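Local coordinates for K Homology domain-containing protein (Pyrococcus horikoshii, PDB 2E3U), which probably binds RNA through its K homology domains as a pre-ribosomal RNA processing factor of the Dim2p type, at residues A[150-162]-A[177-189]. Residues are numbered along the deposited sequence; the frame is centred on the assembly and turned at random.
Sequences TRQIIEEMSGASV and QIEIAKTAIEKLA
I154 spreads both branches over helix 177-189: its CG2 lies 3.8 Å from A181 CB, while CD1 meets L188 CD1 tip to tip at 3.5 Å, tighter than usual for carbons. This is helix packing in a type I KH domain, where helix 149-158 and helix 175-189 lie on the same three-stranded antiparallel sheet. The axes of helix 150-158 and helix 177-189 approach to 9.3 Å and run roughly antiparallel, at 150°. Chi1 of -55° sets CG1 beside the backbone N and leaves CG2 anti to it, so that the β-branched I154 can touch A181 with CG2 and carry CD1, at the end of the other arm, across I185 at about a right angle.

A181 suits the middle because its lone methyl lets the backbones draw close; A160 CB sits against it at 3.9 Å. Farther along, T150 CG2 abuts L188 CD1, its methyl serving the apolar seam. V162, on the strand, reaches I185 CD1 with CG1, and both side chains also touch V169 of the central strand, joining helix to sheet.

At the other end the helices come together at S158, whose small CB packs against I180 CG2 at 3.6 Å. G159 turns the chain with positive phi, a conformation suited to glycine. The buried hydroxyl is satisfied locally: S158 OG donates to I154 O at 2.7 Å and, closing an ST turn, accepts from A160 N at 3.1 Å.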
# COMPACT_ATOMS: atom_id res chain seq x y z
N THR A 150 -5.23 -9.09 14.52
CA THR A 150 -4.25 -9.88 13.80
C THR A 150 -3.44 -9.00 12.86
O THR A 150 -2.24 -9.20 12.72
CB THR A 150 -4.90 -11.07 13.02
OG1 THR A 150 -5.73 -11.82 13.90
CG2 THR A 150 -3.84 -12.00 12.41
N ARG A 151 -4.09 -8.04 12.20
CA ARG A 151 -3.37 -7.18 11.28
C ARG A 151 -2.42 -6.27 12.07
O ARG A 151 -1.30 -6.05 11.65
CB ARG A 151 -4.35 -6.36 10.42
CG ARG A 151 -3.72 -5.18 9.69
CD ARG A 151 -4.80 -4.18 9.34
NE ARG A 151 -4.40 -2.78 9.40
CZ ARG A 151 -4.13 -2.09 10.52
NH1 ARG A 151 -3.80 -0.79 10.43
NH2 ARG A 151 -4.16 -2.66 11.72
N GLN A 152 -2.87 -5.76 13.21
CA GLN A 152 -1.95 -5.06 14.13
C GLN A 152 -0.74 -5.93 14.62
O GLN A 152 0.39 -5.46 14.65
CB GLN A 152 -2.77 -4.57 15.32
CG GLN A 152 -2.10 -3.52 16.15
CD GLN A 152 -3.03 -2.91 17.21
OE1 GLN A 152 -2.54 -2.28 18.15
NE2 GLN A 152 -4.36 -3.06 17.04
N ILE A 153 -0.98 -7.20 14.96
CA ILE A 153 0.10 -8.09 15.31
C ILE A 153 1.12 -8.26 14.14
O ILE A 153 2.36 -8.09 14.34
CB ILE A 153 -0.42 -9.45 15.80
CG1 ILE A 153 -1.23 -9.25 17.12
CG2 ILE A 153 0.77 -10.47 15.90
CD1 ILE A 153 -2.06 -10.42 17.58
N ILE A 154 0.61 -8.55 12.93
CA ILE A 154 1.45 -8.61 11.71
C ILE A 154 2.30 -7.36 11.53
O ILE A 154 3.48 -7.47 11.31
CB ILE A 154 0.67 -8.90 10.39
CG1 ILE A 154 -0.16 -10.18 10.54
CG2 ILE A 154 1.63 -9.04 9.19
CD1 ILE A 154 -1.11 -10.40 9.41
N GLU A 155 1.72 -6.17 11.64
CA GLU A 155 2.48 -4.95 11.44
C GLU A 155 3.56 -4.71 12.52
O GLU A 155 4.70 -4.32 12.20
CB GLU A 155 1.53 -3.73 11.41
CG GLU A 155 0.53 -3.73 10.27
CD GLU A 155 -0.19 -2.42 10.17
OE1 GLU A 155 -0.61 -1.91 11.23
OE2 GLU A 155 -0.32 -1.87 9.05
N GLU A 156 3.19 -4.92 13.80
CA GLU A 156 4.10 -4.67 14.91
C GLU A 156 5.32 -5.57 14.77
O GLU A 156 6.45 -5.09 14.85
CB GLU A 156 3.41 -4.94 16.26
CG GLU A 156 4.33 -4.69 17.47
CD GLU A 156 4.77 -3.23 17.56
OE1 GLU A 156 5.98 -2.96 17.80
OE2 GLU A 156 3.91 -2.35 17.35
N MET A 157 5.06 -6.85 14.51
CA MET A 157 6.11 -7.87 14.52
C MET A 157 6.97 -7.91 13.27
O MET A 157 8.16 -8.15 13.36
CB MET A 157 5.54 -9.24 14.87
CG MET A 157 5.56 -9.43 16.42
SD MET A 157 5.07 -11.07 16.82
CE MET A 157 4.77 -11.08 18.58
N SER A 158 6.37 -7.66 12.11
CA SER A 158 7.13 -7.57 10.86
C SER A 158 7.76 -6.16 10.61
O SER A 158 8.75 -6.07 9.94
CB SER A 158 6.23 -7.89 9.67
OG SER A 158 5.33 -6.80 9.45
N GLY A 159 7.15 -5.10 11.14
CA GLY A 159 7.59 -3.73 10.87
C GLY A 159 7.02 -3.13 9.56
O GLY A 159 7.23 -1.95 9.25
N ALA A 160 6.33 -3.95 8.78
CA ALA A 160 5.64 -3.50 7.58
C ALA A 160 4.25 -2.86 7.91
O ALA A 160 3.64 -3.17 8.91
CB ALA A 160 5.46 -4.66 6.60
N SER A 161 3.79 -1.96 7.04
CA SER A 161 2.42 -1.46 7.09
C SER A 161 1.61 -2.34 6.15
O SER A 161 2.10 -2.73 5.10
CB SER A 161 2.38 -0.01 6.61
OG SER A 161 3.11 0.89 7.44
N VAL A 162 0.35 -2.61 6.52
CA VAL A 162 -0.50 -3.57 5.79
C VAL A 162 -1.89 -3.03 5.56
O VAL A 162 -2.52 -2.59 6.48
CB VAL A 162 -0.66 -4.90 6.56
CG1 VAL A 162 -1.69 -5.82 5.86
CG2 VAL A 162 0.73 -5.61 6.73
N GLN A 177 11.08 -6.77 5.85
CA GLN A 177 9.79 -6.53 6.49
C GLN A 177 8.61 -7.01 5.64
O GLN A 177 7.73 -7.69 6.14
CB GLN A 177 9.64 -5.03 6.86
CG GLN A 177 10.65 -4.53 7.91
CD GLN A 177 10.63 -3.04 8.08
OE1 GLN A 177 10.22 -2.28 7.19
NE2 GLN A 177 11.09 -2.59 9.23
N ILE A 178 8.59 -6.62 4.36
CA ILE A 178 7.56 -7.09 3.41
C ILE A 178 7.48 -8.63 3.33
O ILE A 178 6.40 -9.23 3.35
CB ILE A 178 7.79 -6.53 1.96
CG1 ILE A 178 7.52 -5.01 1.92
CG2 ILE A 178 6.89 -7.25 0.94
CD1 ILE A 178 7.80 -4.38 0.55
N GLU A 179 8.65 -9.26 3.20
CA GLU A 179 8.77 -10.69 3.10
C GLU A 179 8.20 -11.41 4.34
O GLU A 179 7.50 -12.42 4.21
CB GLU A 179 10.26 -11.02 2.90
CG GLU A 179 10.53 -12.21 2.04
CD GLU A 179 9.97 -13.48 2.62
OE1 GLU A 179 9.36 -14.25 1.84
OE2 GLU A 179 10.15 -13.70 3.86
N ILE A 180 8.48 -10.88 5.53
CA ILE A 180 7.92 -11.39 6.78
C ILE A 180 6.38 -11.24 6.88
O ILE A 180 5.69 -12.20 7.27
CB ILE A 180 8.58 -10.70 8.01
CG1 ILE A 180 10.06 -11.06 8.11
CG2 ILE A 180 7.84 -11.09 9.35
CD1 ILE A 180 10.82 -10.19 9.07
N ALA A 181 5.85 -10.04 6.57
CA ALA A 181 4.38 -9.79 6.60
C ALA A 181 3.73 -10.62 5.53
O ALA A 181 2.75 -11.29 5.78
CB ALA A 181 4.03 -8.28 6.41
N LYS A 182 4.29 -10.59 4.33
CA LYS A 182 3.80 -11.44 3.23
C LYS A 182 3.64 -12.91 3.64
O LYS A 182 2.58 -13.51 3.41
CB LYS A 182 4.72 -11.34 1.98
CG LYS A 182 4.04 -11.74 0.69
CD LYS A 182 5.01 -11.93 -0.48
CE LYS A 182 4.31 -12.73 -1.60
NZ LYS A 182 4.88 -12.47 -2.96
N THR A 183 4.71 -13.48 4.17
CA THR A 183 4.70 -14.88 4.66
C THR A 183 3.63 -15.18 5.73
O THR A 183 2.92 -16.17 5.61
CB THR A 183 6.09 -15.30 5.17
OG1 THR A 183 7.05 -15.05 4.14
CG2 THR A 183 6.12 -16.78 5.49
N ALA A 184 3.51 -14.32 6.75
CA ALA A 184 2.46 -14.45 7.78
C ALA A 184 1.06 -14.42 7.17
O ALA A 184 0.21 -15.23 7.50
CB ALA A 184 2.60 -13.33 8.79
N ILE A 185 0.85 -13.46 6.26
CA ILE A 185 -0.44 -13.27 5.56
C ILE A 185 -0.82 -14.52 4.73
O ILE A 185 -1.95 -14.96 4.77
CB ILE A 185 -0.38 -11.98 4.68
CG1 ILE A 185 -0.44 -10.73 5.55
CG2 ILE A 185 -1.42 -11.98 3.53
CD1 ILE A 185 -0.04 -9.44 4.76
N GLU A 186 0.15 -15.05 3.98
CA GLU A 186 0.01 -16.29 3.23
C GLU A 186 -0.41 -17.48 4.13
O GLU A 186 -1.38 -18.16 3.83
CB GLU A 186 1.30 -16.60 2.45
CG GLU A 186 1.46 -15.76 1.15
CD GLU A 186 2.81 -15.94 0.44
OE1 GLU A 186 3.79 -16.42 1.07
OE2 GLU A 186 2.89 -15.58 -0.74
N LYS A 187 0.31 -17.71 5.22
CA LYS A 187 -0.10 -18.66 6.26
C LYS A 187 -1.54 -18.49 6.76
O LYS A 187 -2.29 -19.45 6.84
CB LYS A 187 0.87 -18.60 7.44
CG LYS A 187 2.19 -19.23 7.14
CD LYS A 187 3.23 -18.81 8.13
CE LYS A 187 4.59 -19.25 7.63
NZ LYS A 187 4.78 -20.71 7.92
N LEU A 188 -1.91 -17.27 7.12
CA LEU A 188 -3.25 -16.97 7.62
C LEU A 188 -4.31 -17.21 6.55
O LEU A 188 -5.39 -17.70 6.88
CB LEU A 188 -3.32 -15.53 8.11
CG LEU A 188 -2.58 -15.19 9.40
CD1 LEU A 188 -2.31 -13.68 9.43
CD2 LEU A 188 -3.32 -15.68 10.65
N ALA A 189 -4.01 -16.87 5.30
CA ALA A 189 -4.92 -17.09 4.15
C ALA A 189 -5.21 -18.57 3.92
O ALA A 189 -6.34 -18.95 3.62
CB ALA A 189 -4.38 -16.45 2.87